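Uncharacterized protein (Deinococcus radiodurans, PDB 3M33) is of unknown function but carries a methyltransferase-type domain and so probably transfers methyl groups. Local coordinates at residues S117-T122 and V141-N146; E164-V169 and E209-L214. All coordinates share one frame; numbering follows the deposited sequence.

Contact 1 of 2, residues S117-T122 and V141-N146; sequences SRRGPT and VGPRLN. With SO4 (sulfate ion), chain F; SO4 (sulfate ion), chain G.
R119 and V141 hold the two segments together where parallel strands 112-118 and 136-142 end. The amide N of R119 donates to V141 O at 2.7 Å, and V141 N in turn donates to S117 O at 3.2 Å, so V141 bridges the residues on either side of R118. R118 and V141 project from the same face of the sheet and lie side by side, R118 CG 3.8 Å from V141 CG1. Beyond this pair R119 leaves the strand with positive phi (60°). Its CG stands beside its own backbone N (chi1 -59°), 3.3 Å from V141 O, and a bend at chi3 (66°) brings NE to 3.8 Å from P143 CB. NE and NH2 both donate to O1 of a sulfate (chain F) at the guanidinium edge, the NE bond being 2.6 Å; P143 CB also packs against that oxygen. Salt bridges hold the arginine ends: R119 and R118 with E35, R118 also with D62 and D39. T122 N grips O1 of a second sulfate (chain G). Adjacent parallel strands ending in loops at the carboxy-terminal side of the sheet are consistent with a Rossmann-like class I methyltransferase fold, whose cofactor site usually lies there.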
loop_
_atom_site.group_PDB
_atom_site.type_symbol
_atom_site.label_atom_id
_atom_site.label_comp_id
_atom_site.label_asym_id
_atom_site.label_seq_id
_atom_site.Cartn_x
_atom_site.Cartn_y
_atom_site.Cartn_z
ATOM N N SER A 117 3.297 4.268 -3.011
ATOM C CA SER A 117 2.233 3.269 -3.051
ATOM C C SER A 117 2.316 2.337 -1.863
ATOM O O SER A 117 3.286 1.585 -1.730
ATOM C CB SER A 117 2.329 2.452 -4.341
ATOM O OG SER A 117 1.385 1.402 -4.341
ATOM N N ARG A 118 1.302 2.379 -1.004
ATOM C CA ARG A 118 1.260 1.466 0.127
ATOM C C ARG A 118 0.431 0.253 -0.267
ATOM O O ARG A 118 -0.792 0.300 -0.234
ATOM C CB ARG A 118 0.670 2.141 1.376
ATOM C CG ARG A 118 0.665 1.220 2.615
ATOM C CD ARG A 118 -0.216 1.740 3.776
ATOM N NE ARG A 118 0.207 3.049 4.281
ATOM C CZ ARG A 118 1.101 3.240 5.254
ATOM N NH1 ARG A 118 1.712 2.205 5.847
ATOM N NH2 ARG A 118 1.393 4.478 5.641
ATOM N N ARG A 119 1.097 -0.819 -0.687
ATOM C CA ARG A 119 0.404 -2.051 -1.080
ATOM C C ARG A 119 -0.556 -1.812 -2.243
ATOM O O ARG A 119 -1.567 -2.506 -2.402
ATOM C CB ARG A 119 -0.317 -2.658 0.129
ATOM C CG ARG A 119 0.666 -2.990 1.286
ATOM C CD ARG A 119 -0.012 -3.098 2.664
ATOM N NE ARG A 119 -0.935 -4.221 2.758
ATOM C CZ ARG A 119 -1.331 -4.798 3.896
ATOM N NH1 ARG A 119 -0.879 -4.370 5.082
ATOM N NH2 ARG A 119 -2.184 -5.822 3.846
ATOM N N GLY A 120 -0.229 -0.818 -3.055
ATOM C CA GLY A 120 -1.082 -0.409 -4.153
ATOM C C GLY A 120 -0.561 -0.935 -5.470
ATOM O O GLY A 120 0.194 -1.903 -5.489
ATOM N N PRO A 121 -0.966 -0.298 -6.579
ATOM C CA PRO A 121 -0.538 -0.688 -7.931
ATOM C C PRO A 121 0.976 -0.655 -8.077
ATOM O O PRO A 121 1.637 0.193 -7.460
ATOM C CB PRO A 121 -1.168 0.394 -8.824
ATOM C CG PRO A 121 -2.367 0.865 -8.060
ATOM C CD PRO A 121 -1.929 0.820 -6.601
ATOM N N THR A 122 1.528 -1.588 -8.845
ATOM C CA THR A 122 2.959 -1.559 -9.136
ATOM C C THR A 122 3.181 -1.262 -10.610
ATOM O O THR A 122 4.312 -1.026 -11.038
ATOM C CB THR A 122 3.682 -2.883 -8.779
ATOM O OG1 THR A 122 3.264 -3.914 -9.681
ATOM C CG2 THR A 122 3.385 -3.299 -7.346
ATOM N N VAL A 141 5.595 -0.221 -0.395
ATOM C CA VAL A 141 5.640 -1.368 0.500
ATOM C C VAL A 141 4.623 -2.409 0.031
ATOM O O VAL A 141 3.471 -2.079 -0.259
ATOM C CB VAL A 141 5.445 -1.011 2.002
ATOM C CG1 VAL A 141 4.065 -0.430 2.259
ATOM C CG2 VAL A 141 5.648 -2.277 2.868
ATOM N N GLY A 142 5.060 -3.662 -0.078
ATOM C CA GLY A 142 4.204 -4.713 -0.616
ATOM C C GLY A 142 3.773 -5.623 0.505
ATOM O O GLY A 142 4.435 -5.668 1.527
ATOM N N PRO A 143 2.675 -6.366 0.315
ATOM C CA PRO A 143 2.092 -7.121 1.424
ATOM C C PRO A 143 2.703 -8.515 1.598
ATOM O O PRO A 143 2.101 -9.356 2.262
ATOM C CB PRO A 143 0.623 -7.232 1.016
ATOM C CG PRO A 143 0.675 -7.299 -0.491
ATOM C CD PRO A 143 1.901 -6.516 -0.928
ATOM N N ARG A 144 3.883 -8.748 1.032
ATOM C CA ARG A 144 4.550 -10.049 1.153
ATOM C C ARG A 144 6.024 -9.792 1.304
ATOM O O ARG A 144 6.482 -8.678 1.033
ATOM C CB ARG A 144 4.353 -10.892 -0.115
ATOM C CG ARG A 144 3.008 -11.551 -0.245
ATOM C CD ARG A 144 2.771 -12.005 -1.689
ATOM N NE ARG A 144 1.581 -11.358 -2.241
ATOM C CZ ARG A 144 1.589 -10.473 -3.235
ATOM N NH1 ARG A 144 2.730 -10.132 -3.821
ATOM N NH2 ARG A 144 0.447 -9.936 -3.651
ATOM N N LEU A 145 6.770 -10.827 1.689
ATOM C CA LEU A 145 8.198 -10.689 1.971
ATOM C C LEU A 145 8.977 -10.202 0.768
ATOM O O LEU A 145 9.942 -9.450 0.917
ATOM C CB LEU A 145 8.804 -12.018 2.439
ATOM C CG LEU A 145 10.245 -11.869 2.938
ATOM C CD1 LEU A 145 10.272 -11.017 4.233
ATOM C CD2 LEU A 145 10.890 -13.261 3.155
ATOM N N ASN A 146 8.564 -10.632 -0.424
ATOM C CA ASN A 146 9.241 -10.227 -1.659
ATOM C C ASN A 146 8.219 -10.111 -2.781
ATOM O O ASN A 146 7.430 -11.032 -3.006
ATOM C CB ASN A 146 10.361 -11.227 -2.018
ATOM C CG ASN A 146 11.183 -10.793 -3.230
ATOM O OD1 ASN A 146 11.699 -9.676 -3.284
ATOM N ND2 ASN A 146 11.307 -11.686 -4.213
HETATM S S SO4 F . -3.107 -6.184 0.160
HETATM O O1 SO4 F . -2.348 -5.818 1.340
HETATM O O2 SO4 F . -4.534 -6.205 0.496
HETATM O O3 SO4 F . -2.846 -5.213 -0.902
HETATM O O4 SO4 F . -2.702 -7.506 -0.313
HETATM S S SO4 G . -0.855 -3.030 -10.923
HETATM O O1 SO4 G . 0.269 -3.535 -10.137
HETATM O O2 SO4 G . -2.111 -3.340 -10.250
HETATM O O3 SO4 G . -0.770 -1.584 -11.081
HETATM O O4 SO4 G . -0.830 -3.671 -12.239
#

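Contact 2 of 2, residues E164-V169 and E209-L214; sequences EDHVSV and ERHLVL. With SO4 (sulfate ion), chain I.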
loop_
_atom_site.group_PDB
_atom_site.type_symbol
_atom_site.label_atom_id
_atom_site.label_comp_id
_atom_site.label_asym_id
_atom_site.label_seq_id
_atom_site.Cartn_x
_atom_site.Cartn_y
_atom_site.Cartn_z
ATOM N N GLU A 164 16.113 -1.072 0.538
ATOM C CA GLU A 164 15.230 -2.208 0.422
ATOM C C GLU A 164 15.212 -2.991 1.724
ATOM O O GLU A 164 16.255 -3.269 2.292
ATOM C CB GLU A 164 15.689 -3.078 -0.746
ATOM C CG GLU A 164 14.815 -4.279 -1.010
ATOM C CD GLU A 164 15.163 -4.968 -2.330
ATOM O OE1 GLU A 164 16.322 -4.862 -2.788
ATOM O OE2 GLU A 164 14.270 -5.615 -2.909
ATOM N N ASP A 165 14.020 -3.359 2.179
ATOM C CA ASP A 165 13.829 -4.068 3.443
ATOM C C ASP A 165 12.923 -5.267 3.229
ATOM O O ASP A 165 11.861 -5.117 2.636
ATOM C CB ASP A 165 13.065 -3.180 4.409
ATOM C CG ASP A 165 13.919 -2.594 5.461
ATOM O OD1 ASP A 165 13.528 -2.709 6.648
ATOM O OD2 ASP A 165 14.965 -2.008 5.094
ATOM N N HIS A 166 13.307 -6.428 3.771
ATOM C CA HIS A 166 12.452 -7.601 3.783
ATOM C C HIS A 166 12.126 -7.865 5.239
ATOM O O HIS A 166 12.988 -8.296 6.009
ATOM C CB HIS A 166 13.159 -8.810 3.133
ATOM C CG HIS A 166 13.500 -8.594 1.690
ATOM N ND1 HIS A 166 12.547 -8.577 0.693
ATOM C CD2 HIS A 166 14.690 -8.386 1.077
ATOM C CE1 HIS A 166 13.136 -8.364 -0.471
ATOM N NE2 HIS A 166 14.435 -8.242 -0.266
ATOM N N VAL A 167 10.877 -7.579 5.607
ATOM C CA VAL A 167 10.444 -7.546 6.999
ATOM C C VAL A 167 9.476 -8.676 7.293
ATOM O O VAL A 167 8.604 -8.991 6.470
ATOM C CB VAL A 167 9.675 -6.232 7.302
ATOM C CG1 VAL A 167 9.495 -6.058 8.805
ATOM C CG2 VAL A 167 10.402 -5.044 6.723
ATOM N N SER A 168 9.590 -9.258 8.480
ATOM C CA SER A 168 8.751 -10.402 8.845
ATOM C C SER A 168 8.458 -10.333 10.344
ATOM O O SER A 168 9.365 -10.211 11.136
ATOM C CB SER A 168 9.486 -11.706 8.519
ATOM O OG SER A 168 8.712 -12.842 8.867
ATOM N N VAL A 169 7.193 -10.405 10.732
ATOM C CA VAL A 169 6.820 -10.274 12.139
ATOM C C VAL A 169 5.830 -11.366 12.553
ATOM O O VAL A 169 4.859 -11.639 11.849
ATOM C CB VAL A 169 6.205 -8.889 12.399
ATOM C CG1 VAL A 169 5.907 -8.702 13.894
ATOM C CG2 VAL A 169 7.167 -7.826 11.926
ATOM N N GLU A 209 4.462 -10.284 6.642
ATOM C CA GLU A 209 5.700 -9.931 5.964
ATOM C C GLU A 209 5.519 -8.777 4.985
ATOM O O GLU A 209 4.470 -8.632 4.378
ATOM C CB GLU A 209 6.293 -11.172 5.275
ATOM C CG GLU A 209 6.314 -12.370 6.201
ATOM C CD GLU A 209 7.169 -13.527 5.697
ATOM O OE1 GLU A 209 7.006 -13.942 4.537
ATOM O OE2 GLU A 209 8.010 -14.012 6.476
ATOM N N ARG A 210 6.549 -7.950 4.837
ATOM C CA ARG A 210 6.469 -6.797 3.949
ATOM C C ARG A 210 7.764 -6.621 3.166
ATOM O O ARG A 210 8.831 -6.993 3.636
ATOM C CB ARG A 210 6.182 -5.518 4.741
ATOM C CG ARG A 210 4.930 -5.577 5.605
ATOM C CD ARG A 210 3.623 -5.406 4.793
ATOM N NE ARG A 210 2.485 -5.298 5.708
ATOM C CZ ARG A 210 1.880 -6.345 6.256
ATOM N NH1 ARG A 210 2.310 -7.569 5.963
ATOM N NH2 ARG A 210 0.869 -6.180 7.110
ATOM N N HIS A 211 7.654 -6.043 1.975
ATOM C CA HIS A 211 8.810 -5.758 1.133
ATOM C C HIS A 211 8.837 -4.259 0.863
ATOM O O HIS A 211 8.010 -3.759 0.111
ATOM C CB HIS A 211 8.654 -6.502 -0.199
ATOM C CG HIS A 211 9.815 -6.353 -1.130
ATOM N ND1 HIS A 211 9.755 -6.744 -2.455
ATOM C CD2 HIS A 211 11.071 -5.885 -0.935
ATOM C CE1 HIS A 211 10.921 -6.515 -3.032
ATOM N NE2 HIS A 211 11.734 -5.985 -2.137
ATOM N N LEU A 212 9.782 -3.540 1.463
ATOM C CA LEU A 212 9.877 -2.093 1.261
ATOM C C LEU A 212 10.908 -1.770 0.207
ATOM O O LEU A 212 12.002 -2.335 0.220
ATOM C CB LEU A 212 10.292 -1.382 2.550
ATOM C CG LEU A 212 9.344 -1.195 3.722
ATOM C CD1 LEU A 212 8.896 -2.531 4.289
ATOM C CD2 LEU A 212 10.037 -0.367 4.802
ATOM N N VAL A 213 10.579 -0.837 -0.684
ATOM C CA VAL A 213 11.489 -0.459 -1.751
ATOM C C VAL A 213 11.474 1.054 -1.921
ATOM O O VAL A 213 10.418 1.657 -2.099
ATOM C CB VAL A 213 11.103 -1.138 -3.107
ATOM C CG1 VAL A 213 11.960 -0.625 -4.243
ATOM C CG2 VAL A 213 11.225 -2.646 -3.011
ATOM N N LEU A 214 12.647 1.665 -1.844
ATOM C CA LEU A 214 12.800 3.066 -2.208
ATOM C C LEU A 214 13.736 3.091 -3.407
ATOM O O LEU A 214 14.816 2.493 -3.376
ATOM C CB LEU A 214 13.418 3.845 -1.039
ATOM C CG LEU A 214 13.708 5.333 -1.262
ATOM C CD1 LEU A 214 12.397 6.061 -1.499
ATOM C CD2 LEU A 214 14.422 5.933 -0.061
HETATM S S SO4 I . -0.944 -6.076 10.224
HETATM O O1 SO4 I . -1.004 -4.617 10.128
HETATM O O2 SO4 I . -1.594 -6.702 9.075
HETATM O O3 SO4 I . 0.453 -6.491 10.280
HETATM O O4 SO4 I . -1.642 -6.509 11.430
#
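The H211 ring is sandwiched between H166 and V213. H166 lies over one face in an offset stack, centroids 4.4 Å apart and planes 25° from parallel, with its CE1 3.2 Å from H211 NE2; V213 CG2 sits over the opposite face, toward the rim. At the edge, E164 OE2 accepts from H211 NE2 at 2.7 Å through its anti lone pair, carboxylate and ring being nearly coplanar. E164 reaches it with CG anti to the backbone N (chi1 -178°) and an extended chain. H211 ND1 pairs with V147 N, and H166 ND1 with L145 O, so both rings are also tied to the loop after strand 136-142. An alanine at H211 would probably leave E164 OE2 and V147 N without their mate and the H166 ring without its stacking partner. Further along this face S168 OG donates to E209 OE2 at 2.8 Å, and R207 NE also bonds that hydroxyl. On the other face V167 CG2 meets L212 CD1 at 3.8 Å and D165 CB abuts L212 CB. R210 turns its guanidinium to E35 and E208, while its NH1 donates to E209 O from above the carbonyl plane; NH2 holds O2 of a sulfate (chain I) only weakly at the guanidinium edge. Between the strands' backbones, D165 with L212 and V167 with R210 form hydrogen-bonded antiparallel pairs. With a backbone N-H at ND1 and a carboxylate at NE2, H211 is probably a neutral imidazole carrying its proton on NE2, polarised by E164.

In the fold
Contacts 1 and 2 lie on one mixed sheet, their centres 9 Å apart. Contact 1 joins strands 112-118 and 136-142, and contact 2 joins 160-173 and 204-216; strands 136-142 and 204-216 are neighbours, stitched together by the bond from G142 N to H211 O (3.0 Å). Along the chain contact 1 closes before contact 2 opens, with helix 149-156 between them. E35 ties them a second way, reaching R118 and R119 of the first and R210 of the second. The order of the strands, with 204-216 reversed between 136-142 and 160-173, is consistent with the class I methyltransferase fold.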